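Local atomic coordinates of enoyl-[acyl-carrier-protein] reductase [FMN] (Thermotoga maritima, PDB entry 5GVH), a protein that probably catalyses the NADH-dependent reduction of enoyl-acyl-carrier-protein in fatty acid synthesis, using a bound flavin mononucleotide. Residues Gly224-His229 against Met245-Pro250; Thr27-Ala32 against Arg61-Lys66. All coordinates share one frame; numbering follows the deposited sequence.

Contact 1 of 2, residues Gly224-His229 against Met245-Pro250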
ATOM      1  N   GLY A 224       7.510  11.337 -14.107  1.00 45.73           N
ATOM      2  CA  GLY A 224       8.142  10.457 -15.073  1.00 50.34           C
ATOM      3  C   GLY A 224       7.308   9.282 -15.534  1.00 53.43           C
ATOM      4  O   GLY A 224       7.848   8.372 -16.172  1.00 54.63           O
ATOM      5  N   ALA A 225       6.003   9.271 -15.247  1.00 50.34           N
ATOM      6  CA  ALA A 225       5.196   8.089 -15.536  1.00 53.25           C
ATOM      7  C   ALA A 225       4.992   7.903 -17.037  1.00 60.79           C
ATOM      8  O   ALA A 225       5.079   6.778 -17.548  1.00 61.59           O
ATOM      9  CB  ALA A 225       3.854   8.174 -14.810  1.00 46.97           C
ATOM     10  N   LYS A 226       4.728   8.996 -17.767  1.00 61.89           N
ATOM     11  CA  LYS A 226       4.530   8.897 -19.213  1.00 60.47           C
ATOM     12  C   LYS A 226       5.838   8.647 -19.959  1.00 58.94           C
ATOM     13  O   LYS A 226       5.820   8.098 -21.066  1.00 58.95           O
ATOM     14  CB  LYS A 226       3.862  10.162 -19.747  1.00 58.93           C
ATOM     15  CG  LYS A 226       3.048   9.924 -21.011  1.00 63.12           C
ATOM     16  CD  LYS A 226       1.577  10.202 -20.752  1.00 70.14           C
ATOM     17  CE  LYS A 226       0.672   9.732 -21.886  1.00 67.09           C
ATOM     18  NZ  LYS A 226       0.047   8.406 -21.591  1.00 65.36           N
ATOM     19  N   LEU A 227       6.974   9.049 -19.386  1.00 59.82           N
ATOM     20  CA  LEU A 227       8.267   8.764 -20.002  1.00 62.15           C
ATOM     21  C   LEU A 227       8.731   7.334 -19.768  1.00 62.70           C
ATOM     22  O   LEU A 227       9.776   6.946 -20.303  1.00 66.40           O
ATOM     23  CB  LEU A 227       9.328   9.736 -19.483  1.00 61.30           C
ATOM     24  CG  LEU A 227       8.905  11.196 -19.328  1.00 60.50           C
ATOM     25  CD1 LEU A 227       9.966  11.984 -18.586  1.00 58.72           C
ATOM     26  CD2 LEU A 227       8.613  11.823 -20.679  1.00 57.39           C
ATOM     27  N   GLY A 228       7.998   6.546 -18.980  1.00 61.19           N
ATOM     28  CA  GLY A 228       8.330   5.168 -18.730  1.00 61.00           C
ATOM     29  C   GLY A 228       8.983   4.900 -17.385  1.00 63.25           C
ATOM     30  O   GLY A 228       8.867   3.782 -16.872  1.00 68.98           O
ATOM     31  N   HIS A 229       9.663   5.893 -16.799  1.00 56.61           N
ATOM     32  CA  HIS A 229      10.374   5.726 -15.531  1.00 54.23           C
ATOM     33  C   HIS A 229       9.689   6.504 -14.409  1.00 50.43           C
ATOM     34  O   HIS A 229      10.133   7.603 -14.043  1.00 52.35           O
ATOM     35  CB  HIS A 229      11.834   6.162 -15.679  1.00 53.39           C
ATOM     36  CG  HIS A 229      12.002   7.487 -16.356  1.00 57.73           C
ATOM     37  ND1 HIS A 229      12.047   8.679 -15.663  1.00 63.38           N
ATOM     38  CD2 HIS A 229      12.125   7.809 -17.667  1.00 56.09           C
ATOM     39  CE1 HIS A 229      12.197   9.677 -16.517  1.00 63.19           C
ATOM     40  NE2 HIS A 229      12.247   9.176 -17.739  1.00 62.83           N
ATOM     41  N   MET A 245       5.124  18.967 -18.285  1.00 55.93           N
ATOM     42  CA  MET A 245       6.056  18.884 -19.402  1.00 57.17           C
ATOM     43  C   MET A 245       6.212  17.468 -19.948  1.00 57.53           C
ATOM     44  O   MET A 245       6.665  17.315 -21.086  1.00 59.76           O
ATOM     45  CB  MET A 245       7.423  19.441 -18.987  1.00 55.55           C
ATOM     46  CG  MET A 245       8.270  19.938 -20.165  1.00 61.13           C
ATOM     47  SD  MET A 245       7.624  21.467 -20.890  1.00 69.42           S
ATOM     48  CE  MET A 245       8.090  22.658 -19.641  1.00 51.68           C
ATOM     49  N   GLU A 246       5.855  16.437 -19.179  1.00 52.52           N
ATOM     50  CA  GLU A 246       5.862  15.080 -19.717  1.00 53.76           C
ATOM     51  C   GLU A 246       4.906  14.944 -20.898  1.00 59.49           C
ATOM     52  O   GLU A 246       5.195  14.216 -21.854  1.00 60.98           O
ATOM     53  CB  GLU A 246       5.487  14.076 -18.628  1.00 59.47           C
ATOM     54  CG  GLU A 246       6.589  13.716 -17.639  1.00 54.26           C
ATOM     55  CD  GLU A 246       6.058  12.819 -16.531  1.00 57.63           C
ATOM     56  OE1 GLU A 246       5.867  13.304 -15.392  1.00 54.74           O
ATOM     57  OE2 GLU A 246       5.799  11.632 -16.809  1.00 60.74           O
ATOM     58  N   PHE A 247       3.755  15.626 -20.850  1.00 59.11           N
ATOM     59  CA  PHE A 247       2.798  15.530 -21.952  1.00 63.05           C
ATOM     60  C   PHE A 247       3.181  16.448 -23.111  1.00 59.84           C
ATOM     61  O   PHE A 247       3.152  16.037 -24.277  1.00 57.91           O
ATOM     62  CB  PHE A 247       1.382  15.873 -21.479  1.00 61.64           C
ATOM     63  CG  PHE A 247       0.869  15.004 -20.363  1.00 68.72           C
ATOM     64  CD1 PHE A 247       0.709  15.524 -19.084  1.00 69.85           C
ATOM     65  CD2 PHE A 247       0.507  13.683 -20.595  1.00 68.36           C
ATOM     66  CE1 PHE A 247       0.218  14.740 -18.052  1.00 69.08           C
ATOM     67  CE2 PHE A 247       0.014  12.892 -19.565  1.00 67.82           C
ATOM     68  CZ  PHE A 247      -0.127  13.420 -18.293  1.00 71.03           C
ATOM     69  N   GLU A 248       3.544  17.696 -22.804  1.00 56.89           N
ATOM     70  CA  GLU A 248       3.648  18.724 -23.834  1.00 57.02           C
ATOM     71  C   GLU A 248       4.982  18.643 -24.567  1.00 60.16           C
ATOM     72  O   GLU A 248       5.032  18.649 -25.805  1.00 54.16           O
ATOM     73  CB  GLU A 248       3.463  20.107 -23.203  1.00 55.32           C
ATOM     74  CG  GLU A 248       2.407  20.143 -22.104  1.00 62.47           C
ATOM     75  CD  GLU A 248       1.008  20.400 -22.637  1.00 65.66           C
ATOM     76  OE1 GLU A 248       0.422  21.430 -22.254  1.00 71.09           O
ATOM     77  OE2 GLU A 248       0.505  19.577 -23.432  1.00 73.52           O
ATOM     78  N   ASN A 249       6.079  18.594 -23.814  1.00 56.33           N
ATOM     79  CA  ASN A 249       7.426  18.537 -24.374  1.00 54.12           C
ATOM     80  C   ASN A 249       8.204  17.439 -23.658  1.00 54.59           C
ATOM     81  O   ASN A 249       9.027  17.716 -22.773  1.00 51.51           O
ATOM     82  CB  ASN A 249       8.115  19.892 -24.247  1.00 56.43           C
ATOM     83  CG  ASN A 249       9.276  20.035 -25.191  1.00 58.98           C
ATOM     84  OD1 ASN A 249       9.805  19.045 -25.696  1.00 63.22           O
ATOM     85  ND2 ASN A 249       9.689  21.269 -25.431  1.00 56.79           N
ATOM     86  N   PRO A 250       7.978  16.175 -24.029  1.00 58.09           N
ATOM     87  CA  PRO A 250       8.561  15.069 -23.247  1.00 57.65           C
ATOM     88  C   PRO A 250      10.080  15.016 -23.270  1.00 58.26           C
ATOM     89  O   PRO A 250      10.682  14.594 -22.277  1.00 59.77           O
ATOM     90  CB  PRO A 250       7.937  13.818 -23.885  1.00 53.61           C
ATOM     91  CG  PRO A 250       7.524  14.244 -25.261  1.00 49.68           C
ATOM     92  CD  PRO A 250       7.150  15.695 -25.148  1.00 58.19           C
TER
HETATM   93  O   HOH W   1       4.479  11.025 -13.929  1.00 38.90           O
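The turn that joins strands 220-223 and 231-234 is held by the carboxylate of Glu246, which reaches across from the end of helix 237-248. OE1 accepts from Gly224 N at 2.9 Å, the N-H approaching from above the carboxylate plane, 56° out of it. OE2 takes Lys226 N at 3.0 Å, nearly in line with its C-O bond though with a bent N-H angle of 143°. Between them, Ala225 N gives its hydrogen to a water, 2.7 Å away, that also lies within hydrogen-bonding distance of Glu246 OE1. Ala225 to Gly228 form a type I beta turn, closed by Gly228 N on Ala225 O, and the glutamate thus engages the amides at the start of this hairpin connection. The Glu246 chain runs extended beyond CG, and Leu227 CG packs against Glu246 CG at 3.8 Å. A glutamine here would probably leave the N-H of Gly224 or of Lys226 without its acceptor, since one carboxylate oxygen would become an NH2. Farther along, Leu227 CD2 meets Pro250 CB at 3.8 Å, at the start of helix 250-256, where the Glu254 carboxylate is hydrogen-bonded to His229 NE2. On the other flank the Lys226 chain crosses Phe247 at about a right angle, its CD 3.3 Å from ring atom CE2. The Phe247 ring also meets Phe247 of the second subunit, their planes inclined by about 50°.

Contact 2 of 2, residues Thr27-Ala32 against Arg61-Lys66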
ATOM      1  N   THR A  27      25.502   7.478   1.194  1.00 40.16           N
ATOM      2  CA  THR A  27      26.932   7.706   1.350  1.00 32.97           C
ATOM      3  C   THR A  27      27.583   6.635   2.227  1.00 35.39           C
ATOM      4  O   THR A  27      26.908   5.960   3.013  1.00 31.98           O
ATOM      5  CB  THR A  27      27.156   9.082   1.971  1.00 34.08           C
ATOM      6  OG1 THR A  27      26.594   9.094   3.288  1.00 35.60           O
ATOM      7  CG2 THR A  27      26.457  10.159   1.141  1.00 40.00           C
ATOM      8  N   PRO A  28      28.909   6.463   2.119  1.00 42.56           N
ATOM      9  CA  PRO A  28      29.599   5.543   3.043  1.00 37.47           C
ATOM     10  C   PRO A  28      29.426   5.909   4.509  1.00 37.07           C
ATOM     11  O   PRO A  28      29.398   5.011   5.360  1.00 38.78           O
ATOM     12  CB  PRO A  28      31.065   5.648   2.603  1.00 38.21           C
ATOM     13  CG  PRO A  28      30.990   6.043   1.169  1.00 35.80           C
ATOM     14  CD  PRO A  28      29.816   6.969   1.073  1.00 35.77           C
ATOM     15  N   THR A  29      29.301   7.199   4.829  1.00 35.77           N
ATOM     16  CA  THR A  29      29.093   7.604   6.216  1.00 37.97           C
ATOM     17  C   THR A  29      27.754   7.090   6.741  1.00 41.75           C
ATOM     18  O   THR A  29      27.689   6.451   7.799  1.00 39.64           O
ATOM     19  CB  THR A  29      29.173   9.130   6.335  1.00 36.90           C
ATOM     20  OG1 THR A  29      30.410   9.594   5.786  1.00 43.53           O
ATOM     21  CG2 THR A  29      29.101   9.555   7.785  1.00 42.81           C
ATOM     22  N   LEU A  30      26.670   7.336   6.003  1.00 35.45           N
ATOM     23  CA  LEU A  30      25.361   6.939   6.514  1.00 37.33           C
ATOM     24  C   LEU A  30      25.200   5.417   6.509  1.00 36.50           C
ATOM     25  O   LEU A  30      24.671   4.847   7.475  1.00 30.97           O
ATOM     26  CB  LEU A  30      24.263   7.657   5.722  1.00 35.05           C
ATOM     27  CG  LEU A  30      22.775   7.378   5.957  1.00 42.03           C
ATOM     28  CD1 LEU A  30      21.940   8.607   5.847  1.00 40.26           C
ATOM     29  CD2 LEU A  30      22.329   6.557   4.858  1.00 46.41           C
ATOM     30  N   ALA A  31      25.710   4.733   5.479  1.00 33.31           N
ATOM     31  CA  ALA A  31      25.641   3.272   5.479  1.00 29.71           C
ATOM     32  C   ALA A  31      26.512   2.661   6.572  1.00 37.03           C
ATOM     33  O   ALA A  31      26.185   1.591   7.096  1.00 39.44           O
ATOM     34  CB  ALA A  31      26.040   2.719   4.112  1.00 34.98           C
ATOM     35  N   ALA A  32      27.624   3.304   6.931  1.00 33.23           N
ATOM     36  CA  ALA A  32      28.434   2.762   8.016  1.00 38.59           C
ATOM     37  C   ALA A  32      27.687   2.824   9.343  1.00 33.04           C
ATOM     38  O   ALA A  32      27.709   1.861  10.118  1.00 36.97           O
ATOM     39  CB  ALA A  32      29.768   3.502   8.110  1.00 35.37           C
ATOM     40  N   ARG A  61      34.813   0.647   4.795  1.00 39.49           N
ATOM     41  CA  ARG A  61      35.516  -0.299   5.649  1.00 41.84           C
ATOM     42  C   ARG A  61      36.429   0.386   6.664  1.00 37.39           C
ATOM     43  O   ARG A  61      36.797  -0.248   7.661  1.00 36.61           O
ATOM     44  CB  ARG A  61      36.272  -1.296   4.776  1.00 34.53           C
ATOM     45  CG  ARG A  61      35.413  -2.510   4.394  1.00 32.92           C
ATOM     46  CD  ARG A  61      35.817  -3.100   3.049  1.00 31.55           C
ATOM     47  NE  ARG A  61      35.177  -4.390   2.807  1.00 32.18           N
ATOM     48  CZ  ARG A  61      35.184  -5.024   1.639  1.00 30.04           C
ATOM     49  NH1 ARG A  61      35.796  -4.487   0.592  1.00 32.24           N
ATOM     50  NH2 ARG A  61      34.573  -6.198   1.515  1.00 34.44           N
ATOM     51  N   GLN A  62      36.758   1.669   6.470  1.00 35.69           N
ATOM     52  CA  GLN A  62      37.411   2.457   7.513  1.00 41.19           C
ATOM     53  C   GLN A  62      36.497   2.742   8.694  1.00 44.71           C
ATOM     54  O   GLN A  62      36.988   3.045   9.786  1.00 41.44           O
ATOM     55  CB  GLN A  62      37.916   3.792   6.948  1.00 45.30           C
ATOM     56  CG  GLN A  62      38.562   3.662   5.584  1.00 51.59           C
ATOM     57  CD  GLN A  62      40.050   3.367   5.657  1.00 54.04           C
ATOM     58  OE1 GLN A  62      40.771   3.923   6.484  1.00 59.95           O
ATOM     59  NE2 GLN A  62      40.512   2.451   4.801  1.00 55.08           N
ATOM     60  N   LYS A  63      35.180   2.652   8.514  1.00 45.96           N
ATOM     61  CA  LYS A  63      34.250   3.067   9.547  1.00 39.54           C
ATOM     62  C   LYS A  63      33.516   1.912  10.204  1.00 40.58           C
ATOM     63  O   LYS A  63      32.882   2.121  11.245  1.00 41.65           O
ATOM     64  CB  LYS A  63      33.238   4.051   8.956  1.00 42.83           C
ATOM     65  CG  LYS A  63      33.890   5.221   8.211  1.00 39.91           C
ATOM     66  CD  LYS A  63      32.851   5.921   7.343  1.00 43.98           C
ATOM     67  CE  LYS A  63      33.272   7.311   6.926  1.00 45.28           C
ATOM     68  NZ  LYS A  63      33.315   8.230   8.089  1.00 46.84           N
ATOM     69  N   THR A  64      33.597   0.709   9.642  1.00 39.24           N
ATOM     70  CA  THR A  64      32.935  -0.441  10.237  1.00 38.20           C
ATOM     71  C   THR A  64      33.493  -1.704   9.607  1.00 33.72           C
ATOM     72  O   THR A  64      33.893  -1.706   8.438  1.00 33.82           O
ATOM     73  CB  THR A  64      31.409  -0.387  10.043  1.00 38.96           C
ATOM     74  OG1 THR A  64      30.807  -1.547  10.629  1.00 41.27           O
ATOM     75  CG2 THR A  64      31.054  -0.331   8.556  1.00 31.18           C
ATOM     76  N   ASP A  65      33.509  -2.778  10.394  1.00 38.27           N
ATOM     77  CA  ASP A  65      33.876  -4.099   9.908  1.00 41.00           C
ATOM     78  C   ASP A  65      32.668  -5.004   9.705  1.00 40.49           C
ATOM     79  O   ASP A  65      32.834  -6.158   9.291  1.00 37.84           O
ATOM     80  CB  ASP A  65      34.869  -4.759  10.871  1.00 51.16           C
ATOM     81  CG  ASP A  65      36.008  -3.836  11.242  1.00 45.38           C
ATOM     82  OD1 ASP A  65      36.827  -3.530  10.350  1.00 42.05           O
ATOM     83  OD2 ASP A  65      36.073  -3.409  12.417  1.00 50.76           O
ATOM     84  N   LYS A  66      31.465  -4.501   9.977  1.00 39.25           N
ATOM     85  CA  LYS A  66      30.232  -5.264   9.864  1.00 41.10           C
ATOM     86  C   LYS A  66      29.809  -5.385   8.399  1.00 37.45           C
ATOM     87  O   LYS A  66      30.267  -4.620   7.546  1.00 37.63           O
ATOM     88  CB  LYS A  66      29.135  -4.583  10.680  1.00 39.68           C
ATOM     89  CG  LYS A  66      29.502  -4.309  12.132  1.00 42.56           C
ATOM     90  CD  LYS A  66      28.817  -5.289  13.066  1.00 47.25           C
ATOM     91  CE  LYS A  66      29.136  -4.987  14.523  1.00 42.47           C
ATOM     92  NZ  LYS A  66      28.677  -3.621  14.917  1.00 52.32           N
TER
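Apolar contact between helix 28-36 and the loop after helix 50-61 centres on Ala32, whose methyl points at that loop. Ala32 CB lies 3.6 Å from Lys63 CB, and from the neighbouring residue Thr64 CG2 approaches the same methyl at 4.1 Å. The first torsion of Thr64 points OG1 directly away from the backbone N (chi1 179°), leaving the methyl branch between N and the carbonyl carbon and directed at the helix. Lys63 contributes mainly its aliphatic chain: extended as far as CE and bent only at the last torsion (chi4 -68°), it runs back along the helix toward its first turn. On the way CD passes Pro28 O at 4.1 Å, a carbonyl that already accepts the helical hydrogen bond from Ala32 N, and CE comes to 3.8 Å from Thr29 OG1, the two side chains meeting at a slant.

The fold is a TIM barrel, and the two segments belong to successive beta-alpha units: helix 28-36 follows strand 17-19, while the loop 61-66 leads from helix 50-61 into strand 69-72. Pro28 and Ala31 extend the packing onto helix 50-61, both touching Leu60, and Ala31 also rests on Met19 of strand 17-19.

Hydrogen bonds within each segment set its local shape. Thr27 is the N-cap of helix 28-36, its OG1 accepting from Leu30 N at 3.2 Å. In the loop, Thr64 OG1 accepts from Lys66 N at 3.1 Å, an ST turn with a nearly straight bond of 165°. The same hydroxyl is hydrogen-bonded to Glu36 OE2, which ties the loop to the far end of the helix against which its methyl packs.

In the fold
Contact 1 and contact 2 lie on opposite sides of the centre of the chain, with their own centres 37 Å apart and their nearest atoms about 22 Å from each other; they do not touch. Contact 2 lies in the layer of helices and loops around the parallel barrel strands and is the more central, its centre about 17 Å from that of the chain. The side chain of Pro28 there is about 13 Å from the bound flavin mononucleotide and about 11 Å from Gly21, an FMN-binding residue. Contact 1, centred about 24 Å out, joins a hairpin turn to a later helix, away from the annotated sites and beside the second subunit.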